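Local structure of glutathione S-transferase 2 (Heligmosomoides polygyrus, 1TW9) at residues Asn10-Gly13 with Ala14-Ala18. The protein probably catalyses the conjugation of glutathione to electrophilic halides, as a sigma-family glutathione S-transferase, and may also have glutathione peroxidase activity. Sequence-based numbering, arbitrary orientation.
Sequences NGRG and AGECA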
loop_
_atom_site.group_PDB
_atom_site.type_symbol
_atom_site.label_atom_id
_atom_site.label_comp_id
_atom_site.label_asym_id
_atom_site.label_seq_id
_atom_site.Cartn_x
_atom_site.Cartn_y
_atom_site.Cartn_z
ATOM N N ASN A 10 19.334 4.057 11.156
ATOM C CA ASN A 10 19.224 4.208 12.610
ATOM C C ASN A 10 18.217 5.272 12.938
ATOM O O ASN A 10 18.541 6.386 13.308
ATOM C CB ASN A 10 20.559 4.521 13.323
ATOM C CG ASN A 10 20.426 4.496 14.818
ATOM O OD1 ASN A 10 19.496 3.917 15.336
ATOM N ND2 ASN A 10 21.369 5.131 15.511
ATOM N N GLY A 11 16.976 4.874 12.806
ATOM C CA GLY A 11 15.863 5.663 13.190
ATOM C C GLY A 11 14.579 4.889 13.144
ATOM O O GLY A 11 14.537 3.773 12.703
ATOM N N ARG A 12 13.527 5.551 13.604
ATOM C CA ARG A 12 12.182 4.969 13.623
ATOM C C ARG A 12 11.730 4.935 12.167
ATOM O O ARG A 12 11.758 3.892 11.539
ATOM C CB ARG A 12 11.199 5.777 14.515
ATOM C CG ARG A 12 11.620 5.814 15.974
ATOM C CD ARG A 12 10.657 6.574 16.843
ATOM N NE ARG A 12 10.484 7.961 16.371
ATOM C CZ ARG A 12 11.358 8.917 16.600
ATOM N NH1 ARG A 12 12.392 8.661 17.364
ATOM N NH2 ARG A 12 11.165 10.155 16.169
ATOM N N GLY A 13 11.301 6.075 11.644
ATOM C CA GLY A 13 11.051 6.237 10.225
ATOM C C GLY A 13 10.168 5.178 9.653
ATOM O O GLY A 13 9.189 4.778 10.269
ATOM N N ALA A 14 10.548 4.699 8.476
ATOM C CA ALA A 14 9.842 3.664 7.756
ATOM C C ALA A 14 10.010 2.269 8.274
ATOM O O ALA A 14 9.303 1.378 7.833
ATOM C CB ALA A 14 10.238 3.722 6.266
ATOM N N GLY A 15 10.960 2.059 9.195
ATOM C CA GLY A 15 11.237 0.737 9.760
ATOM C C GLY A 15 10.417 0.428 11.018
ATOM O O GLY A 15 10.198 -0.708 11.364
ATOM N N GLU A 16 9.885 1.464 11.665
ATOM C CA GLU A 16 9.371 1.331 13.013
ATOM C C GLU A 16 8.109 0.474 13.105
ATOM O O GLU A 16 7.958 -0.243 14.061
ATOM C CB GLU A 16 9.119 2.677 13.616
ATOM C CG GLU A 16 8.780 2.702 15.100
ATOM C CD GLU A 16 9.845 2.189 16.026
ATOM O OE1 GLU A 16 10.999 1.973 15.609
ATOM O OE2 GLU A 16 9.525 2.034 17.225
ATOM N N CYS A 17 7.202 0.577 12.145
ATOM C CA CYS A 17 5.943 -0.207 12.267
ATOM C C CYS A 17 6.304 -1.682 12.269
ATOM O O CYS A 17 5.905 -2.442 13.173
ATOM C CB CYS A 17 4.983 0.273 11.189
ATOM S SG CYS A 17 3.405 -0.582 11.285
ATOM N N ALA A 18 7.201 -2.071 11.371
ATOM C CA ALA A 18 7.681 -3.451 11.385
ATOM C C ALA A 18 8.234 -3.867 12.772
ATOM O O ALA A 18 7.945 -4.986 13.295
ATOM C CB ALA A 18 8.613 -3.672 10.269
HETATM O O HOH W 1 6.974 2.997 10.325
#
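The turn that carries the chain from the first strand into the first helix of the thioredoxin-like glutathione S-transferase domain brings Arg12 against Glu16. Gly15 N makes a weak hydrogen bond to Arg12 O (3.1 Å, 134° at the hydrogen), and a water bridges Gly13 O and Cys17 N at the start of the helix. Gly13 has a positive phi of 52°, and a CB there would collide with Ala14 N. The side chains meet by their aliphatic parts, Arg12 CB lying 3.8 Å from Glu16 CB. With CG of Glu16 anti to its own N, the bend at chi2 (62°) brings the carboxylate across the start of the Arg12 chain, CD 4.0 Å from Arg12 CG. Arg12 NE stays 6.1 Å from Glu16 OE1, and no salt bridge joins them: Arg12 NH1 binds Thr204 O, whereas OE1 pairs with Arg19 and OE2 with Arg201, Trp197 NE1 and Gln20 NE2. A leucine in place of Glu16 would probably leave Trp197 NE1 without its carboxylate acceptor and take from Arg19 and Arg201 the carboxylate they pair with here. The turn lies between strand 4-9 and helix 16-24, its Arg12 and Gly13 backbones hydrogen-bonded to Phe206, with helix 64-75 packed on Cys17 and Ala18.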